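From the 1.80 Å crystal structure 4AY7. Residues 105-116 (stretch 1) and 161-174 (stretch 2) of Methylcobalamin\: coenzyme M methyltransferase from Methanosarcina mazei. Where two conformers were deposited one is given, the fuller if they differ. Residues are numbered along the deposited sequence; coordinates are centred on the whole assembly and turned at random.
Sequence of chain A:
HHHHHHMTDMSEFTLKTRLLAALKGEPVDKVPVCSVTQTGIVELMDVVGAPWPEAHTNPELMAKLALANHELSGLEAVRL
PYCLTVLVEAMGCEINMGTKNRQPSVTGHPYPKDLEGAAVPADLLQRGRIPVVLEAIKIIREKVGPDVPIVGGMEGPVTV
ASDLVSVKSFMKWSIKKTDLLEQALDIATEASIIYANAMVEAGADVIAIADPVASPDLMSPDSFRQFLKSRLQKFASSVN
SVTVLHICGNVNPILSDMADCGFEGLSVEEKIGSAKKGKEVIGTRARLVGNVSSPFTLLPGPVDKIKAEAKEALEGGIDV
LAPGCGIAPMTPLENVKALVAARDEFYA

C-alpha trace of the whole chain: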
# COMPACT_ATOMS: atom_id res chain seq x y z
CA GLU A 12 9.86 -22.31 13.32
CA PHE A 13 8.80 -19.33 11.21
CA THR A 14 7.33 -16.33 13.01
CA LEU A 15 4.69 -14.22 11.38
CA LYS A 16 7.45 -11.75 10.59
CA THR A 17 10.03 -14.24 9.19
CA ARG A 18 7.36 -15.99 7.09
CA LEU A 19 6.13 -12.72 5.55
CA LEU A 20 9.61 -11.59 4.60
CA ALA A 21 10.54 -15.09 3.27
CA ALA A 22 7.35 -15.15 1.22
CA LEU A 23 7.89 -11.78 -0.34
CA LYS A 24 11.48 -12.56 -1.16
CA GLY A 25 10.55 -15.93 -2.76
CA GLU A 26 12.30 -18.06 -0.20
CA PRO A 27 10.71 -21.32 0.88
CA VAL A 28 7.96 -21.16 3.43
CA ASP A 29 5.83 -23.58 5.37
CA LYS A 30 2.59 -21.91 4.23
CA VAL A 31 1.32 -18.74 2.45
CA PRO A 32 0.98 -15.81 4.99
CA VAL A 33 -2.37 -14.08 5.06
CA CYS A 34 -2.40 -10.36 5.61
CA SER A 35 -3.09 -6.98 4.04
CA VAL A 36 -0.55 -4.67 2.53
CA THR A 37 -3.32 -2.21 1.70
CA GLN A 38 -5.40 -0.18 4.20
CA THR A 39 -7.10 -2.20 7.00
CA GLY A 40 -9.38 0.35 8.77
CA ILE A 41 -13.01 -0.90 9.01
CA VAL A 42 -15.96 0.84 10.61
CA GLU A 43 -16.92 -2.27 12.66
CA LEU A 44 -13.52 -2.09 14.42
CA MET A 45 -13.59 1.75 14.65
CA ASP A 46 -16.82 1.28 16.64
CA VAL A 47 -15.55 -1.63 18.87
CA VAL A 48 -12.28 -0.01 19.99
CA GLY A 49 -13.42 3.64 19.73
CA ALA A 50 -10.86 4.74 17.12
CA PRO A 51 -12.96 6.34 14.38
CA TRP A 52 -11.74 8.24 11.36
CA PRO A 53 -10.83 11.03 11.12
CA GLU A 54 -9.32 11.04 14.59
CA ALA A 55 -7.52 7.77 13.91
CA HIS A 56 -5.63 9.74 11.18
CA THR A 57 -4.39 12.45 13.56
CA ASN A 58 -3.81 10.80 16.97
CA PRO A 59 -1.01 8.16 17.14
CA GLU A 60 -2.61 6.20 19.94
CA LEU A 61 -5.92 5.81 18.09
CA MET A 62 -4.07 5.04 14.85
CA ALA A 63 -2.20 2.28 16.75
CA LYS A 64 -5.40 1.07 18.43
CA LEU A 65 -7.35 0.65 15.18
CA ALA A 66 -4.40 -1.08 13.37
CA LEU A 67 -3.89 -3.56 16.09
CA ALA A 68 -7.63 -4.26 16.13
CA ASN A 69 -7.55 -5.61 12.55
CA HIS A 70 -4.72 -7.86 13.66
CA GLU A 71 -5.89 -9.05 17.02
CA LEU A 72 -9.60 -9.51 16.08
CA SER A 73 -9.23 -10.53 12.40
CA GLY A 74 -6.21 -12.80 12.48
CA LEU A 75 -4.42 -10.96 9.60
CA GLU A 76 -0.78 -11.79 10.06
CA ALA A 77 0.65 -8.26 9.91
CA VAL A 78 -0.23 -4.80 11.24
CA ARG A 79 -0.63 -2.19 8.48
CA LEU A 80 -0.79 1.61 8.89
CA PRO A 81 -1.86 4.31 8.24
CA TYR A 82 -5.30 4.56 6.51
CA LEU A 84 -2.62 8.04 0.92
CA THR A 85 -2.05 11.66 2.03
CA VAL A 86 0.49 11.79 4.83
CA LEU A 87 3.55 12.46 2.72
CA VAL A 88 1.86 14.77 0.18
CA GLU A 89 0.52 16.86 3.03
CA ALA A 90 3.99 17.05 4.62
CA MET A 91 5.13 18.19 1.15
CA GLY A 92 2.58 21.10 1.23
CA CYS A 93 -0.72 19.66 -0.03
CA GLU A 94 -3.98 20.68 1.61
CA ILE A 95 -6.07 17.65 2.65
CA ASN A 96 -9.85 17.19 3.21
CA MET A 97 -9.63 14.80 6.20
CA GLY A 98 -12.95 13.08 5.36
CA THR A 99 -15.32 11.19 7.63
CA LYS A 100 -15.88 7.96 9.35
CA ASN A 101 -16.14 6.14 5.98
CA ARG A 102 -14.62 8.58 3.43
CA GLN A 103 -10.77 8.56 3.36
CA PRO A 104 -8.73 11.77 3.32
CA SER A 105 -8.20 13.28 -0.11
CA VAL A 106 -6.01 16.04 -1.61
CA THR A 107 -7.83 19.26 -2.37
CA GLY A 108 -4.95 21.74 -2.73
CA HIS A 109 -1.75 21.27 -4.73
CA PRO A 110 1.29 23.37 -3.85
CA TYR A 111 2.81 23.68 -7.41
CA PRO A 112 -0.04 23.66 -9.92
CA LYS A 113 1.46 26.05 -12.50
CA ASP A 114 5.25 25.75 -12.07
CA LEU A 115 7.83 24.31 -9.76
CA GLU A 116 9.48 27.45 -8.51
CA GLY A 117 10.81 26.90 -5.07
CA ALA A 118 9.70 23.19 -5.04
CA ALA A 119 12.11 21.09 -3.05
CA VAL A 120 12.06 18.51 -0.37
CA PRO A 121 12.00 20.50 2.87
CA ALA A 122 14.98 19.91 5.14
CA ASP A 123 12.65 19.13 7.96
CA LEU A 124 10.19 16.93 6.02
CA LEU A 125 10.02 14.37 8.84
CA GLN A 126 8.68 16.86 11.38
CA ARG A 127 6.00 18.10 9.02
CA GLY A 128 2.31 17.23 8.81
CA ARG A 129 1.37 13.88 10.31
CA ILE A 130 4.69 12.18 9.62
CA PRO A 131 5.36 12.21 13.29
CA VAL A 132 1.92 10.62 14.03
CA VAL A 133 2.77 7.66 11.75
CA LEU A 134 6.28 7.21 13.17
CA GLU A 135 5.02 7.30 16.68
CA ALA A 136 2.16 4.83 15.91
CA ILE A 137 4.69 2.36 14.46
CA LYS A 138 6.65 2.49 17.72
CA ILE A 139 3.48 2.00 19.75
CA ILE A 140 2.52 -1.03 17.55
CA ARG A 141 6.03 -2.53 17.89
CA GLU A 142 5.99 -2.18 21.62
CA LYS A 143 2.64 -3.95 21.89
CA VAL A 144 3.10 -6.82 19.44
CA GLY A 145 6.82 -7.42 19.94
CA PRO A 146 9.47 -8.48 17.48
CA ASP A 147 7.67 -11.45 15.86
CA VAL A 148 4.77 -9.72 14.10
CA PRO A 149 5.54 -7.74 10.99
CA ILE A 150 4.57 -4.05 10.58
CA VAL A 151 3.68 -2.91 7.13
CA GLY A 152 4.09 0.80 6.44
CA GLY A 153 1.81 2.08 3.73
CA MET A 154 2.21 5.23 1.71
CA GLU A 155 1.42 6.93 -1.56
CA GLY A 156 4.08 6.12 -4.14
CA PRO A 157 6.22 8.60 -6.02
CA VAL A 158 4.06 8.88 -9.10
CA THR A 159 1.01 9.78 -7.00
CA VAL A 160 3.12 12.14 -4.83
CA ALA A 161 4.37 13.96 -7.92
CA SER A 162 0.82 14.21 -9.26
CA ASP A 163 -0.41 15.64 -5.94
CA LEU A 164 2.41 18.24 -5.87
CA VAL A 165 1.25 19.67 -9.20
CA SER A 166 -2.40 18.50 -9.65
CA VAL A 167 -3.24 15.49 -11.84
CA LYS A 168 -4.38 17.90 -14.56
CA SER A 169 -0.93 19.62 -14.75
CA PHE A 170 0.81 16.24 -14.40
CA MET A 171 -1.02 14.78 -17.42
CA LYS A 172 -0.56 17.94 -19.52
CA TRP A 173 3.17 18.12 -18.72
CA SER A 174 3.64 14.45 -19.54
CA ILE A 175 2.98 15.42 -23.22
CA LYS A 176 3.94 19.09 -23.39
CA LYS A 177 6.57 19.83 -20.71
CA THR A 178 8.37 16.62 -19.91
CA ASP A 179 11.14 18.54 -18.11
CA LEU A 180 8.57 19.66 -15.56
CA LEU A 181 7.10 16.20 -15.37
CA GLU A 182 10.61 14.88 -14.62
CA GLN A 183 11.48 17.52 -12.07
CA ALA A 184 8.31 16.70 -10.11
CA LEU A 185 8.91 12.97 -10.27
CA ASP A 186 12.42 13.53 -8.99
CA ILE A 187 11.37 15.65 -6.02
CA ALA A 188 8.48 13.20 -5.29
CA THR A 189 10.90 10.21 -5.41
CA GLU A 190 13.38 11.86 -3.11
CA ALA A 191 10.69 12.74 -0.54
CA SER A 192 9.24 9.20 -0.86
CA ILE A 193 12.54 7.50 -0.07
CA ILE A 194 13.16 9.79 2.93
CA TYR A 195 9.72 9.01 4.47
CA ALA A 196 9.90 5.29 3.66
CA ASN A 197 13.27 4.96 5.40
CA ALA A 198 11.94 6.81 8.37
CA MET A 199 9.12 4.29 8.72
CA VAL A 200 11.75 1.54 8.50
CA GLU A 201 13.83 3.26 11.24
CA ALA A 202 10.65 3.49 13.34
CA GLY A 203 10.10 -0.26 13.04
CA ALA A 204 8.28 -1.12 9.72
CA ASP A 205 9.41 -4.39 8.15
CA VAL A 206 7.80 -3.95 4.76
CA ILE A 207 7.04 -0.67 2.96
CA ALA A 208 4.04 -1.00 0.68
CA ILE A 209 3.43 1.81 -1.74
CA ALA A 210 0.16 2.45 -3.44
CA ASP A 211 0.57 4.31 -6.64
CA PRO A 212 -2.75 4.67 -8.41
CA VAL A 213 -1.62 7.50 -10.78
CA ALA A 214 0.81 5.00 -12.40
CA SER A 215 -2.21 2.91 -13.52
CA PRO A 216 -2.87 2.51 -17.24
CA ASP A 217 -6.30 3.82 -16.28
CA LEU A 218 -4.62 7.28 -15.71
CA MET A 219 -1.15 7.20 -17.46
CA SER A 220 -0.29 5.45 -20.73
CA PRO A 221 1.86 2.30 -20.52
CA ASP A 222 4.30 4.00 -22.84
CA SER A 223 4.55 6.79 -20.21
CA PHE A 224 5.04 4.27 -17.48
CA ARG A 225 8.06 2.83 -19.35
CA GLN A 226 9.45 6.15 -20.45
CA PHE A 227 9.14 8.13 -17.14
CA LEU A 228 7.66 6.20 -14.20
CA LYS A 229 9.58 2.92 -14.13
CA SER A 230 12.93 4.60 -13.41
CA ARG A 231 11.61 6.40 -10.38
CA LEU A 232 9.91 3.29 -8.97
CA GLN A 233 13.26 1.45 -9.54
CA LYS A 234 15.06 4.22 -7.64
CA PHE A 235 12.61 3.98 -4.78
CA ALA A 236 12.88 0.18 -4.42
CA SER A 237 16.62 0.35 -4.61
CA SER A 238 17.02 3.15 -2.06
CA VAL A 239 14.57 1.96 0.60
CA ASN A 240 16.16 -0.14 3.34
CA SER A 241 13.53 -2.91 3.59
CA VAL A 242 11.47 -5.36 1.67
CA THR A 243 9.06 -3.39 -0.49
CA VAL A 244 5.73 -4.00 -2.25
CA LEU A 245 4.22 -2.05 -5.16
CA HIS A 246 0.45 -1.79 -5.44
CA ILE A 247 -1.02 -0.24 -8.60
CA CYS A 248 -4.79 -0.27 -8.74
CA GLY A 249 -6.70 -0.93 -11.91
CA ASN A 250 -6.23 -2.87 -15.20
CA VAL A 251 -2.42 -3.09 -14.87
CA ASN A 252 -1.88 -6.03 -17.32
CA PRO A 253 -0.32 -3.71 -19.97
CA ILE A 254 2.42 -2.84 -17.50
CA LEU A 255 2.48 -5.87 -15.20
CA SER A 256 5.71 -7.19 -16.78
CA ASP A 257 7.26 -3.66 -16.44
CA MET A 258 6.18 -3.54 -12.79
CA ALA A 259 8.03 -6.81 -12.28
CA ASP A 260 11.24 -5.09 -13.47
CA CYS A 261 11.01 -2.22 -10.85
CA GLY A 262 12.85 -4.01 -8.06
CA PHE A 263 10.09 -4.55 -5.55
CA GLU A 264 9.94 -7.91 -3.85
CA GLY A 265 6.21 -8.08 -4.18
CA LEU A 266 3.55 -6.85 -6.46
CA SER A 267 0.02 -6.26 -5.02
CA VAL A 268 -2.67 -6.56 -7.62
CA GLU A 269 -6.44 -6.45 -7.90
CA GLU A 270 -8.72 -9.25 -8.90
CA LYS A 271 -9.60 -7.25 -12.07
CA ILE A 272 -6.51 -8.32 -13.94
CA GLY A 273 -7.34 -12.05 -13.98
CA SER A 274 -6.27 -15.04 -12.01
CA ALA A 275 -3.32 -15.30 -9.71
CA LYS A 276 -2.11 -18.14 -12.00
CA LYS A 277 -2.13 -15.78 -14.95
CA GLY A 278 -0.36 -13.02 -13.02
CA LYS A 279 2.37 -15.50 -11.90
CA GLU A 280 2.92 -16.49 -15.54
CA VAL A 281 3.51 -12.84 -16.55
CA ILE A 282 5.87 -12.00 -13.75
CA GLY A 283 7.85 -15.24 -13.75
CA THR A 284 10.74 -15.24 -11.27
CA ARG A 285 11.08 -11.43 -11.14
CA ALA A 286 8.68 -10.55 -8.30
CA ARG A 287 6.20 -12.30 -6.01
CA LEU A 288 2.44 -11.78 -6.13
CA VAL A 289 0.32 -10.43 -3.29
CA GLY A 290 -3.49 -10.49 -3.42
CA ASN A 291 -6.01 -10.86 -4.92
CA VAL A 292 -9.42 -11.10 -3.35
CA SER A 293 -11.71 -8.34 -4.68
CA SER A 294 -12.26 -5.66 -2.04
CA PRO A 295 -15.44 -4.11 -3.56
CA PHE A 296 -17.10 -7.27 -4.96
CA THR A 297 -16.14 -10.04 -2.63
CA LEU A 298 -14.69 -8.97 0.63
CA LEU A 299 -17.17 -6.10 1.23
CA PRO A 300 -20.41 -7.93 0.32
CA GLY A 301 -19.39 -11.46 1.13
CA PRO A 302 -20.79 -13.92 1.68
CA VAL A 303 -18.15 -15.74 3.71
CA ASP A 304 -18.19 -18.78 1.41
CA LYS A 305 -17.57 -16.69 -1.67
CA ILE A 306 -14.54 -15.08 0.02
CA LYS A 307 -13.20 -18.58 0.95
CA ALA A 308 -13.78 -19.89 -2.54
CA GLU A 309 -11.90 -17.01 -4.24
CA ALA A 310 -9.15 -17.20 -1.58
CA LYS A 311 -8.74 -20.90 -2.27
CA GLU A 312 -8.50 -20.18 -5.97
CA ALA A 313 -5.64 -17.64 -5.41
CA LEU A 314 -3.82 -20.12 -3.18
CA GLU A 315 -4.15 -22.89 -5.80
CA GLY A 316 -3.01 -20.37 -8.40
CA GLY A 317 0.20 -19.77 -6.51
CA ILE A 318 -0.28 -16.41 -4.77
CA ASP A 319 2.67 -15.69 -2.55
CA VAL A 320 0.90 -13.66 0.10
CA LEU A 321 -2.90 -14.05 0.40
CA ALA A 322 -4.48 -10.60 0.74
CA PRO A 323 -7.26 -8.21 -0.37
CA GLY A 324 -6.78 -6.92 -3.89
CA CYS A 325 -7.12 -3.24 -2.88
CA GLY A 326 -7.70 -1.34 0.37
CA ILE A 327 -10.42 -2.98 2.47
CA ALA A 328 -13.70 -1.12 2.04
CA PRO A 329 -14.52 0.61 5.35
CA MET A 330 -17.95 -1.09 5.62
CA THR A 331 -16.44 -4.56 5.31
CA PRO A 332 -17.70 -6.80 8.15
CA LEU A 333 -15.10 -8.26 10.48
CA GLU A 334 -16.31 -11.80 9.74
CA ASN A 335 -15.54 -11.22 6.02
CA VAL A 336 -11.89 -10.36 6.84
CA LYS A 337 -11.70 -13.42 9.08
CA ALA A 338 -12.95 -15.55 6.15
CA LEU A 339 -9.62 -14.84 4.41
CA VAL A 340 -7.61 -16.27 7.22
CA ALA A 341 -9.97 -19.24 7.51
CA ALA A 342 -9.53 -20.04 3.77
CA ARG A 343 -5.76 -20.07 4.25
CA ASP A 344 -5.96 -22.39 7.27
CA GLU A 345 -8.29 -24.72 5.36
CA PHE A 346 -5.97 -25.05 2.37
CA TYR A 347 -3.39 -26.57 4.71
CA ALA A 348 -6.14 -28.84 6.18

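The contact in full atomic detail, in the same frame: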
# COMPACT_ATOMS: atom_id res chain seq x y z
N SER A 105 -8.50 13.05 1.28
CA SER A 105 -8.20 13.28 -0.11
C SER A 105 -7.51 14.64 -0.27
O SER A 105 -7.79 15.57 0.51
CB SER A 105 -9.49 13.29 -0.92
OG SER A 105 -10.37 14.20 -0.38
N VAL A 106 -6.65 14.73 -1.29
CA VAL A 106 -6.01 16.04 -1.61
C VAL A 106 -6.94 16.99 -2.29
O VAL A 106 -7.45 16.69 -3.38
CB VAL A 106 -4.76 15.87 -2.48
CG1 VAL A 106 -4.13 17.25 -2.70
CG2 VAL A 106 -3.80 14.91 -1.81
N THR A 107 -7.07 18.20 -1.73
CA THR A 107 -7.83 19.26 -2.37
C THR A 107 -7.03 20.43 -2.89
O THR A 107 -7.49 21.11 -3.76
CB THR A 107 -8.91 19.85 -1.45
OG1 THR A 107 -8.33 20.50 -0.28
CG2 THR A 107 -9.88 18.73 -1.10
N GLY A 108 -5.85 20.64 -2.33
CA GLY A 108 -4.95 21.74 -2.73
C GLY A 108 -3.59 21.21 -3.05
O GLY A 108 -2.98 20.44 -2.27
N HIS A 109 -3.07 21.68 -4.17
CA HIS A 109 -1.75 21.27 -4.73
C HIS A 109 -0.77 22.46 -4.68
O HIS A 109 -1.13 23.56 -5.06
CB HIS A 109 -1.99 20.85 -6.18
CG HIS A 109 -3.08 19.79 -6.34
ND1 HIS A 109 -2.84 18.48 -6.08
CD2 HIS A 109 -4.43 19.88 -6.77
CE1 HIS A 109 -3.99 17.78 -6.28
NE2 HIS A 109 -4.97 18.65 -6.67
N PRO A 110 0.41 22.26 -4.09
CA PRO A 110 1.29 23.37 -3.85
C PRO A 110 1.95 23.99 -5.10
O PRO A 110 2.28 25.20 -5.08
CB PRO A 110 2.29 22.82 -2.82
CG PRO A 110 2.36 21.30 -3.11
CD PRO A 110 0.91 21.00 -3.48
N TYR A 111 2.05 23.25 -6.19
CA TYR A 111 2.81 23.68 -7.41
C TYR A 111 2.02 23.39 -8.66
O TYR A 111 2.53 22.72 -9.59
CB TYR A 111 4.16 22.93 -7.48
CG TYR A 111 4.97 23.28 -6.31
CD1 TYR A 111 5.46 24.56 -6.18
CD2 TYR A 111 5.16 22.38 -5.26
CE1 TYR A 111 6.17 24.95 -5.07
CE2 TYR A 111 5.87 22.79 -4.11
CZ TYR A 111 6.34 24.06 -4.05
OH TYR A 111 7.04 24.55 -2.96
N PRO A 112 0.82 23.91 -8.76
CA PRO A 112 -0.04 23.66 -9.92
C PRO A 112 0.35 24.28 -11.24
O PRO A 112 -0.03 23.77 -12.28
CB PRO A 112 -1.42 24.23 -9.48
CG PRO A 112 -1.13 25.24 -8.51
CD PRO A 112 0.19 24.84 -7.81
N LYS A 113 1.11 25.37 -11.24
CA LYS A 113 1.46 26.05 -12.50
C LYS A 113 2.95 26.04 -12.87
O LYS A 113 3.32 26.32 -14.03
CB LYS A 113 0.93 27.48 -12.43
CG LYS A 113 -0.59 27.48 -12.47
CD LYS A 113 -1.16 28.86 -12.34
CE LYS A 113 -2.26 29.11 -13.38
NZ LYS A 113 -1.89 30.14 -14.40
N ASP A 114 3.81 25.69 -11.91
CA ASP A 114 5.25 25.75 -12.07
C ASP A 114 5.84 25.09 -10.86
O ASP A 114 5.12 24.88 -9.82
CB ASP A 114 5.68 27.24 -12.12
CG ASP A 114 5.36 27.99 -10.82
OD1 ASP A 114 6.19 27.91 -9.89
OD2 ASP A 114 4.23 28.55 -10.69
N LEU A 115 7.15 24.93 -10.87
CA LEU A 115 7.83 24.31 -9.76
C LEU A 115 8.81 25.21 -9.05
O LEU A 115 9.78 24.73 -8.44
CB LEU A 115 8.50 22.98 -10.23
CG LEU A 115 7.57 21.88 -10.72
CD1 LEU A 115 8.31 20.69 -11.45
CD2 LEU A 115 6.83 21.27 -9.55
N GLU A 116 8.56 26.51 -9.09
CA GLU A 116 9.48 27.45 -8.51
C GLU A 116 9.50 27.33 -7.03
O GLU A 116 8.51 27.46 -6.36
CB GLU A 116 9.13 28.89 -8.94
CG GLU A 116 9.38 29.14 -10.42
CD GLU A 116 10.79 28.74 -10.85
OE1 GLU A 116 11.78 28.97 -10.09
OE2 GLU A 116 10.92 28.20 -11.96
N ALA A 161 4.04 12.93 -6.96
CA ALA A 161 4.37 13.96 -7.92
C ALA A 161 3.08 14.61 -8.44
O ALA A 161 2.99 15.83 -8.56
CB ALA A 161 5.13 13.39 -9.10
N SER A 162 2.11 13.77 -8.75
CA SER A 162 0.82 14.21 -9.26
C SER A 162 0.09 15.10 -8.28
O SER A 162 -0.54 16.13 -8.67
CB SER A 162 -0.04 12.98 -9.55
OG SER A 162 -1.23 13.38 -10.16
N ASP A 163 0.18 14.75 -7.00
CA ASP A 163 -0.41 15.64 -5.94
C ASP A 163 0.37 16.95 -5.71
O ASP A 163 -0.30 17.98 -5.34
CB ASP A 163 -0.60 14.90 -4.62
CG ASP A 163 -1.70 13.83 -4.68
OD1 ASP A 163 -2.70 13.94 -5.46
OD2 ASP A 163 -1.64 12.93 -3.85
N LEU A 164 1.67 17.00 -6.05
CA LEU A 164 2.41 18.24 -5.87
C LEU A 164 1.88 19.25 -6.87
O LEU A 164 1.83 20.45 -6.59
CB LEU A 164 3.89 18.06 -6.12
CG LEU A 164 4.61 17.28 -5.05
CD1 LEU A 164 6.07 17.08 -5.43
CD2 LEU A 164 4.44 17.86 -3.68
N VAL A 165 1.53 18.78 -8.08
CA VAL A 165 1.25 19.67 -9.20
C VAL A 165 -0.19 19.65 -9.71
O VAL A 165 -0.57 20.45 -10.57
CB VAL A 165 2.26 19.41 -10.37
CG1 VAL A 165 3.69 19.42 -9.82
CG2 VAL A 165 2.00 18.10 -11.06
N SER A 166 -1.02 18.77 -9.16
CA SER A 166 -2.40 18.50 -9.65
C SER A 166 -2.31 17.39 -10.77
O SER A 166 -1.39 17.34 -11.59
CB SER A 166 -3.12 19.78 -10.14
OG SER A 166 -2.78 20.16 -11.50
N VAL A 167 -3.30 16.51 -10.83
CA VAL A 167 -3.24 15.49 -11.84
C VAL A 167 -3.45 16.13 -13.22
O VAL A 167 -2.87 15.69 -14.21
CB VAL A 167 -4.24 14.32 -11.60
CG1 VAL A 167 -5.66 14.76 -11.82
CG2 VAL A 167 -3.89 13.18 -12.55
N LYS A 168 -4.19 17.22 -13.28
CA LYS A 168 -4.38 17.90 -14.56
C LYS A 168 -3.06 18.48 -15.15
O LYS A 168 -2.80 18.37 -16.36
CB LYS A 168 -5.40 18.98 -14.36
CG LYS A 168 -5.83 19.67 -15.62
CD LYS A 168 -6.67 20.88 -15.26
CE LYS A 168 -6.57 21.96 -16.34
NZ LYS A 168 -7.40 21.57 -17.51
N SER A 169 -2.24 19.11 -14.31
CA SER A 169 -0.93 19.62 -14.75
C SER A 169 -0.01 18.45 -15.05
O SER A 169 0.74 18.43 -16.01
CB SER A 169 -0.30 20.49 -13.69
OG SER A 169 -1.16 21.58 -13.40
N PHE A 170 -0.06 17.44 -14.22
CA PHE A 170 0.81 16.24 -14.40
C PHE A 170 0.55 15.58 -15.76
O PHE A 170 1.50 15.35 -16.53
CB PHE A 170 0.59 15.30 -13.22
CG PHE A 170 1.53 14.15 -13.15
CD1 PHE A 170 2.76 14.29 -12.53
CD2 PHE A 170 1.18 12.94 -13.65
CE1 PHE A 170 3.62 13.25 -12.44
CE2 PHE A 170 2.06 11.88 -13.59
CZ PHE A 170 3.27 12.03 -12.94
N MET A 171 -0.70 15.38 -16.13
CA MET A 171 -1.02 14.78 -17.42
C MET A 171 -0.60 15.69 -18.58
O MET A 171 0.04 15.23 -19.54
CB MET A 171 -2.50 14.42 -17.50
CG MET A 171 -2.84 13.16 -16.70
SD MET A 171 -4.58 12.61 -16.76
CE MET A 171 -4.98 12.83 -18.52
N LYS A 172 -0.89 16.97 -18.47
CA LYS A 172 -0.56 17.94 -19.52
C LYS A 172 0.95 18.04 -19.70
O LYS A 172 1.43 18.07 -20.82
CB LYS A 172 -1.18 19.31 -19.17
CG LYS A 172 -1.13 20.41 -20.22
CD LYS A 172 -1.95 21.65 -19.74
CE LYS A 172 -2.44 22.61 -20.85
NZ LYS A 172 -1.77 23.96 -20.99
N TRP A 173 1.72 18.06 -18.62
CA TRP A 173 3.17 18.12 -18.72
C TRP A 173 3.80 16.86 -19.27
O TRP A 173 4.89 16.91 -19.87
CB TRP A 173 3.77 18.42 -17.38
CG TRP A 173 3.30 19.75 -16.84
CD1 TRP A 173 2.53 20.71 -17.47
CD2 TRP A 173 3.57 20.28 -15.53
NE1 TRP A 173 2.29 21.76 -16.61
CE2 TRP A 173 2.90 21.55 -15.45
CE3 TRP A 173 4.28 19.83 -14.46
CZ2 TRP A 173 2.94 22.33 -14.33
CZ3 TRP A 173 4.31 20.60 -13.32
CH2 TRP A 173 3.69 21.84 -13.26
N SER A 174 3.16 15.73 -19.02
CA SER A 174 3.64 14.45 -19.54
C SER A 174 3.78 14.45 -21.08
O SER A 174 4.68 13.77 -21.62
CB SER A 174 2.75 13.29 -19.10
OG SER A 174 1.54 13.20 -19.82

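The apolar centre of the contact gathers around Val165, in the first helical segment of stretch 2. Although its CA-to-CB bond points away overall, its m rotamer leaves CG1 against Leu115, whose CD2 lies 3.7 Å from Val165 CG1, and close to Tyr111, whose CB is 4.2 Å from the same atom. Leu115 leaves its backbone sideways, but the end of its side chain comes nearer and also approaches the indole of Trp173, with Leu115 CG 4.4 Å from Trp173 CZ3. Trp173 points toward stretch 1 from the second helix; its ring edge meets the backbone of Lys113 and Asp114, with Trp173 CZ2 4.0 Å from Lys113 C. The side chains of Lys113 and Asp114 point away, so here the backbone makes the contact. A further apolar pair, Pro110 CG and Leu164 CD2 at 4.1 Å, extends the packing toward the start of the loop.

Around this centre the loop that follows strand 105-108 runs past the junction between the two helices, bringing the CA atoms of Pro112 and Val165 within 4.3 Å. At the end of a helix, carbonyl groups lack the amide partners of a further turn, and the loop engages several of them. Tyr111 N donates to Leu164 O at 2.8 Å. Pro110, which has no amide hydrogen to offer, instead places its CD 3.3 Å from Leu164 O. Two CA-H...O contacts follow in opposite senses: Val165 CA lies 3.3 Å from Tyr111 O, and Pro112 CA lies 3.3 Å from Val165 O. Together they fit the two backbones closely without requiring side chains between them.

Farther out, the CA-to-CB bond of His109 points toward stretch 2, and its ring reaches the backbone carbonyl of Asp163. His109 ND1 donates to Asp163 O at 2.7 Å, with a nearly straight angle of 161°, and this acceptor sits at the ring edge, as an in-plane N-H requires. One face of the ring is covered by Ser166, whose CA stands 3.6 Å from the His109 ring centroid and only 9° off the normal, a CH-pi contact. Ser166, with positive phi, breaks the helical path and caps the next helix, Ser169 N donating to Ser166 OG at 3.0 Å. The hydroxyl of Ser169 reaches across to stretch 1, where Ser169 OG donates to Pro112 O at 2.7 Å and ties the second helix to the loop. Beyond His109, Val106 points toward stretch 2 from the strand and rests its CG2 3.6 Å from Asp163 OD2.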